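Local coordinates for pyocin S8 (PDB 6W0V), which acts as a bacteriocin whose C-terminal H-N-H nuclease domain cleaves DNA and is bound by a cognate immunity protein, at residues 15-20 with 114-119; 51-56 with 64-69. The protein carries 1 engineered substitution. All coordinates share one frame; numbering follows the deposited sequence.

Contact 1. Residues 15-20 with 114-119; sequences GNWLAG and LRVMTP
Val116 stands on the central strand of a three-stranded antiparallel sheet and drives its two methyls against Trp17 and Leu18. Strands 95-98 and 114-117, with the short helix 119-122 after them, fit the beta-beta-alpha finger of the His-Me nucleases, which would put the 15-20 loop against a strand of that finger. The CB of Val116 aims straight at the loop, and its branches divide the work. CG1, anti to the backbone N (chi1 177°), goes to the leucine; CG2 goes to the tryptophan.

Leu18 CD2 lies 3.5 Å from Val116 CG1, closer than methyl groups normally sit, which marks a tight fit. The same CD2 lies over a face of Trp17, 3.3 Å above the ring plane at its centre. One leucine methyl thus touches both the indole and the valine, which also touch each other.

The indole meets the strand through CZ2 and CH2 of its six-membered ring. With CG anti to the backbone N (chi1 166°), the ring is thrown forward until CZ2 reaches Val116; the two side chains cross at roughly a right angle, and CG2 comes in obliquely to the ring. Trp17 NE1 is hydrogen-bonded to Pro28 O of strand 27-28, which restrains the turn of the indole. Val27 and Phe52 enclose the cluster further, and all three touching residues are buried. Val116 CG2 lies 3.5 Å from Trp17 CZ2 and 3.8 Å from Trp17 CH2.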
loop_
_atom_site.group_PDB
_atom_site.type_symbol
_atom_site.label_atom_id
_atom_site.label_comp_id
_atom_site.label_asym_id
_atom_site.label_seq_id
_atom_site.Cartn_x
_atom_site.Cartn_y
_atom_site.Cartn_z
ATOM N N GLY A 15 -13.532 -7.725 -10.931
ATOM C CA GLY A 15 -13.594 -6.261 -10.794
ATOM C C GLY A 15 -12.683 -5.758 -9.689
ATOM O O GLY A 15 -11.620 -6.380 -9.447
ATOM N N ASN A 16 -13.086 -4.666 -9.040
ATOM C CA ASN A 16 -12.209 -3.884 -8.139
ATOM C C ASN A 16 -12.145 -4.606 -6.801
ATOM O O ASN A 16 -12.998 -4.381 -5.922
ATOM C CB ASN A 16 -12.657 -2.439 -7.975
ATOM C CG ASN A 16 -11.570 -1.586 -7.358
ATOM O OD1 ASN A 16 -10.744 -2.077 -6.592
ATOM N ND2 ASN A 16 -11.559 -0.309 -7.695
ATOM N N TRP A 17 -11.155 -5.471 -6.692
ATOM C CA TRP A 17 -11.049 -6.427 -5.574
ATOM C C TRP A 17 -11.132 -5.678 -4.244
ATOM O O TRP A 17 -11.936 -6.068 -3.390
ATOM C CB TRP A 17 -9.751 -7.202 -5.731
ATOM C CG TRP A 17 -9.376 -7.960 -4.508
ATOM C CD1 TRP A 17 -10.181 -8.727 -3.717
ATOM C CD2 TRP A 17 -8.060 -8.034 -3.957
ATOM N NE1 TRP A 17 -9.450 -9.263 -2.696
ATOM C CE2 TRP A 17 -8.147 -8.859 -2.818
ATOM C CE3 TRP A 17 -6.829 -7.473 -4.312
ATOM C CZ2 TRP A 17 -7.035 -9.149 -2.040
ATOM C CZ3 TRP A 17 -5.734 -7.756 -3.531
ATOM C CH2 TRP A 17 -5.839 -8.590 -2.417
ATOM N N LEU A 18 -10.333 -4.627 -4.070
ATOM C CA LEU A 18 -10.183 -3.977 -2.744
ATOM C C LEU A 18 -11.245 -2.899 -2.537
ATOM O O LEU A 18 -11.259 -2.327 -1.436
ATOM C CB LEU A 18 -8.778 -3.394 -2.625
ATOM C CG LEU A 18 -7.659 -4.424 -2.575
ATOM C CD1 LEU A 18 -6.360 -3.765 -2.170
ATOM C CD2 LEU A 18 -8.004 -5.559 -1.621
ATOM N N ALA A 19 -12.134 -2.665 -3.502
ATOM C CA ALA A 19 -13.279 -1.742 -3.316
ATOM C C ALA A 19 -13.984 -2.095 -1.999
ATOM O O ALA A 19 -14.317 -1.166 -1.244
ATOM C CB ALA A 19 -14.220 -1.803 -4.491
ATOM N N GLY A 20 -14.158 -3.390 -1.721
ATOM C CA GLY A 20 -14.875 -3.889 -0.531
ATOM C C GLY A 20 -14.008 -3.918 0.720
ATOM O O GLY A 20 -14.562 -4.188 1.805
ATOM N N LEU A 114 -8.236 -15.233 5.803
ATOM C CA LEU A 114 -7.699 -13.883 5.536
ATOM C C LEU A 114 -8.756 -13.044 4.845
ATOM O O LEU A 114 -9.443 -13.532 3.949
ATOM C CB LEU A 114 -6.448 -13.974 4.674
ATOM C CG LEU A 114 -5.377 -14.908 5.222
ATOM C CD1 LEU A 114 -4.189 -14.927 4.284
ATOM C CD2 LEU A 114 -4.958 -14.506 6.629
ATOM N N ARG A 115 -8.798 -11.789 5.247
ATOM C CA ARG A 115 -9.580 -10.758 4.550
ATOM C C ARG A 115 -8.650 -9.590 4.344
ATOM O O ARG A 115 -7.892 -9.284 5.255
ATOM C CB ARG A 115 -10.755 -10.295 5.402
ATOM C CG ARG A 115 -11.698 -11.416 5.770
ATOM C CD ARG A 115 -12.251 -12.030 4.528
ATOM N NE ARG A 115 -13.301 -11.238 3.917
ATOM C CZ ARG A 115 -14.303 -11.792 3.248
ATOM N NH1 ARG A 115 -15.229 -11.045 2.676
ATOM N NH2 ARG A 115 -14.377 -13.106 3.157
ATOM N N VAL A 116 -8.739 -8.939 3.208
ATOM C CA VAL A 116 -8.006 -7.664 3.068
ATOM C C VAL A 116 -8.954 -6.553 3.498
ATOM O O VAL A 116 -10.127 -6.565 3.119
ATOM C CB VAL A 116 -7.427 -7.496 1.668
ATOM C CG1 VAL A 116 -6.746 -6.145 1.539
ATOM C CG2 VAL A 116 -6.462 -8.625 1.381
ATOM N N MET A 117 -8.437 -5.677 4.341
ATOM C CA MET A 117 -9.220 -4.598 4.958
ATOM C C MET A 117 -8.393 -3.334 4.871
ATOM O O MET A 117 -7.170 -3.410 4.920
ATOM C CB MET A 117 -9.479 -4.896 6.429
ATOM C CG MET A 117 -10.241 -6.157 6.635
ATOM S SD MET A 117 -10.593 -6.281 8.364
ATOM C CE MET A 117 -11.992 -7.396 8.324
ATOM N N THR A 118 -9.058 -2.205 4.797
ATOM C CA THR A 118 -8.377 -0.932 5.064
ATOM C C THR A 118 -8.116 -0.869 6.556
ATOM O O THR A 118 -8.814 -1.511 7.338
ATOM C CB THR A 118 -9.239 0.230 4.602
ATOM O OG1 THR A 118 -10.423 0.170 5.397
ATOM C CG2 THR A 118 -9.533 0.146 3.122
ATOM N N PRO A 119 -7.108 -0.097 6.990
ATOM C CA PRO A 119 -6.871 0.113 8.413
ATOM C C PRO A 119 -8.142 0.567 9.130
ATOM O O PRO A 119 -8.379 0.127 10.228
ATOM C CB PRO A 119 -5.812 1.211 8.402
ATOM C CG PRO A 119 -5.026 0.909 7.154
ATOM C CD PRO A 119 -6.077 0.515 6.144
#

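Contact 2. Residues 51-56 with 64-69; sequences QFWVAV and KYFRKT
Phe66 reaches out of the linker ahead of helix 68-75 and meets Val56 and Trp53, one helical turn apart on helix 45-57. The contact belongs to the helical part of the colicin/pyocin DNase domain, where helices 45-57, 60-63 and 68-75 follow one another with short connections. What crosses between 51-56 and 64-69 is purely apolar. Val56 CG1 touches Phe66 CE1 at 3.8 Å, the two side chains running at about a right angle. The looser partner is the indole: Trp53 CZ3 stays 4.4 Å from Phe66 CZ, each atom placed obliquely to the other's ring. Phe66 gets there with CG anti to its carbonyl carbon (chi1 -60°), its CB already aimed at the helix. Met74 of helix 68-75 touches all three side chains and closes the hydrophobic cluster.

Within helix 45-57, Phe52 and Trp53 also pack on each other. Phe52 CD1 sits 3.5 Å above the plane of the Trp53 ring, over its centre, while Trp53 CG lies in the plane of the phenyl ring at its edge.

The polar interactions lie to the side of this cluster. Arg67 holds the N-cap position of helix 68-75; Lys68 N, just after it, is hydrogen-bonded to Asp59 of the immunity protein, whose Phe51 packs on Arg67. The Arg67 side chain curls back so that its guanidinium closes the turn 64-67. Both terminal nitrogens grip one carbonyl oxygen, which lies almost in the guanidinium plane and receives them from the same face of its own plane: Arg67 NH2 is 3.0 Å and Arg67 NH1 3.2 Å from Lys64 O.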
loop_
_atom_site.group_PDB
_atom_site.type_symbol
_atom_site.label_atom_id
_atom_site.label_comp_id
_atom_site.label_asym_id
_atom_site.label_seq_id
_atom_site.Cartn_x
_atom_site.Cartn_y
_atom_site.Cartn_z
ATOM N N GLN A 51 4.770 -12.295 -0.478
ATOM C CA GLN A 51 4.452 -13.134 -1.644
ATOM C C GLN A 51 3.019 -12.840 -2.057
ATOM O O GLN A 51 2.716 -12.895 -3.235
ATOM C CB GLN A 51 4.672 -14.593 -1.297
ATOM C CG GLN A 51 6.137 -14.883 -1.049
ATOM C CD GLN A 51 6.394 -16.362 -1.053
ATOM O OE1 GLN A 51 5.796 -17.095 -1.835
ATOM N NE2 GLN A 51 7.262 -16.795 -0.152
ATOM N N PHE A 52 2.175 -12.542 -1.084
ATOM C CA PHE A 52 0.765 -12.181 -1.313
ATOM C C PHE A 52 0.728 -10.970 -2.241
ATOM O O PHE A 52 0.136 -11.006 -3.326
ATOM C CB PHE A 52 0.130 -11.917 0.043
ATOM C CG PHE A 52 -1.295 -11.479 -0.015
ATOM C CD1 PHE A 52 -1.623 -10.177 -0.344
ATOM C CD2 PHE A 52 -2.303 -12.379 0.271
ATOM C CE1 PHE A 52 -2.944 -9.783 -0.369
ATOM C CE2 PHE A 52 -3.624 -11.985 0.251
ATOM C CZ PHE A 52 -3.940 -10.689 -0.076
ATOM N N TRP A 53 1.390 -9.914 -1.818
ATOM C CA TRP A 53 1.313 -8.659 -2.592
ATOM C C TRP A 53 2.075 -8.807 -3.894
ATOM O O TRP A 53 1.635 -8.219 -4.873
ATOM C CB TRP A 53 1.805 -7.491 -1.765
ATOM C CG TRP A 53 0.814 -7.173 -0.704
ATOM C CD1 TRP A 53 1.007 -7.241 0.637
ATOM C CD2 TRP A 53 -0.562 -6.820 -0.897
ATOM N NE1 TRP A 53 -0.138 -6.905 1.292
ATOM C CE2 TRP A 53 -1.119 -6.638 0.380
ATOM C CE3 TRP A 53 -1.365 -6.588 -2.014
ATOM C CZ2 TRP A 53 -2.438 -6.237 0.567
ATOM C CZ3 TRP A 53 -2.670 -6.204 -1.829
ATOM C CH2 TRP A 53 -3.200 -6.035 -0.555
ATOM N N VAL A 54 3.158 -9.567 -3.905
ATOM C CA VAL A 54 3.876 -9.856 -5.170
ATOM C C VAL A 54 2.908 -10.550 -6.115
ATOM O O VAL A 54 2.865 -10.210 -7.285
ATOM C CB VAL A 54 5.138 -10.689 -4.931
ATOM C CG1 VAL A 54 5.670 -11.304 -6.210
ATOM C CG2 VAL A 54 6.198 -9.854 -4.245
ATOM N N ALA A 55 2.146 -11.510 -5.617
ATOM C CA ALA A 55 1.197 -12.264 -6.449
ATOM C C ALA A 55 0.142 -11.295 -6.973
ATOM O O ALA A 55 -0.224 -11.402 -8.134
ATOM C CB ALA A 55 0.597 -13.381 -5.647
ATOM N N VAL A 56 -0.325 -10.387 -6.121
ATOM C CA VAL A 56 -1.349 -9.392 -6.525
ATOM C C VAL A 56 -0.741 -8.560 -7.648
ATOM O O VAL A 56 -1.389 -8.412 -8.692
ATOM C CB VAL A 56 -1.797 -8.518 -5.346
ATOM C CG1 VAL A 56 -2.667 -7.369 -5.820
ATOM C CG2 VAL A 56 -2.521 -9.331 -4.294
ATOM N N LYS A 64 -4.186 -3.884 -11.927
ATOM C CA LYS A 64 -4.693 -2.746 -12.734
ATOM C C LYS A 64 -5.460 -1.772 -11.830
ATOM O O LYS A 64 -5.596 -0.617 -12.221
ATOM C CB LYS A 64 -5.551 -3.232 -13.900
ATOM C CG LYS A 64 -6.926 -3.759 -13.527
ATOM C CD LYS A 64 -7.700 -4.228 -14.733
ATOM C CE LYS A 64 -9.076 -4.748 -14.384
ATOM N NZ LYS A 64 -9.759 -5.297 -15.576
ATOM N N TYR A 65 -5.922 -2.207 -10.656
ATOM C CA TYR A 65 -6.701 -1.359 -9.718
ATOM C C TYR A 65 -5.768 -0.607 -8.776
ATOM O O TYR A 65 -6.262 0.053 -7.856
ATOM C CB TYR A 65 -7.706 -2.207 -8.943
ATOM C CG TYR A 65 -8.830 -2.678 -9.818
ATOM C CD1 TYR A 65 -9.857 -1.817 -10.162
ATOM C CD2 TYR A 65 -8.834 -3.952 -10.358
ATOM C CE1 TYR A 65 -10.890 -2.226 -10.985
ATOM C CE2 TYR A 65 -9.859 -4.377 -11.185
ATOM C CZ TYR A 65 -10.888 -3.509 -11.501
ATOM O OH TYR A 65 -11.898 -3.921 -12.317
ATOM N N PHE A 66 -4.462 -0.734 -8.994
ATOM C CA PHE A 66 -3.418 -0.049 -8.205
ATOM C C PHE A 66 -2.641 0.841 -9.146
ATOM O O PHE A 66 -2.402 0.468 -10.319
ATOM C CB PHE A 66 -2.461 -1.030 -7.536
ATOM C CG PHE A 66 -3.157 -1.964 -6.592
ATOM C CD1 PHE A 66 -3.757 -3.109 -7.083
ATOM C CD2 PHE A 66 -3.257 -1.674 -5.244
ATOM C CE1 PHE A 66 -4.415 -3.977 -6.228
ATOM C CE2 PHE A 66 -3.908 -2.551 -4.388
ATOM C CZ PHE A 66 -4.494 -3.689 -4.890
ATOM N N ARG A 67 -2.274 1.995 -8.626
ATOM C CA ARG A 67 -1.466 2.945 -9.404
ATOM C C ARG A 67 0.001 2.586 -9.195
ATOM O O ARG A 67 0.311 1.583 -8.562
ATOM C CB ARG A 67 -1.900 4.372 -9.067
ATOM C CG ARG A 67 -3.385 4.618 -9.314
ATOM C CD ARG A 67 -3.756 4.776 -10.777
ATOM N NE ARG A 67 -3.357 3.661 -11.622
ATOM C CZ ARG A 67 -4.039 2.530 -11.785
ATOM N NH1 ARG A 67 -5.185 2.328 -11.155
ATOM N NH2 ARG A 67 -3.560 1.596 -12.589
ATOM N N LYS A 68 0.900 3.336 -9.799
ATOM C CA LYS A 68 2.259 2.836 -10.083
ATOM C C LYS A 68 3.040 2.638 -8.788
ATOM O O LYS A 68 3.725 1.631 -8.698
ATOM C CB LYS A 68 2.961 3.785 -11.048
ATOM C CG LYS A 68 2.565 3.521 -12.484
ATOM C CD LYS A 68 3.146 4.488 -13.469
ATOM C CE LYS A 68 2.699 4.188 -14.882
ATOM N NZ LYS A 68 3.545 4.886 -15.873
ATOM N N THR A 69 2.981 3.568 -7.840
ATOM C CA THR A 69 3.778 3.410 -6.598
ATOM C C THR A 69 3.220 2.223 -5.823
ATOM O O THR A 69 4.024 1.428 -5.356
ATOM C CB THR A 69 3.870 4.703 -5.788
ATOM O OG1 THR A 69 2.555 5.182 -5.537
ATOM C CG2 THR A 69 4.698 5.734 -6.511
#

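In the fold
The chain visits the four segments in the order 15-20, 51-56, 64-69, 114-119, so the short-range contact 2 falls wholly between the two halves of the long-range contact 1. Their centres are about 12 Å apart, and they meet directly: Leu18 CD1 presses on Phe66 CZ at 3.3 Å, and Val116 CG2 lies 3.6 Å from Phe52 CZ. Contact 1 ties an early loop to the sheet that probably includes the nuclease finger, whereas contact 2 joins helix 45-57 to the linker before helix 68-75. Together they form a connected apolar cluster from strand 114-117 to helix 45-57, with the immunity protein touching the 67-69 end.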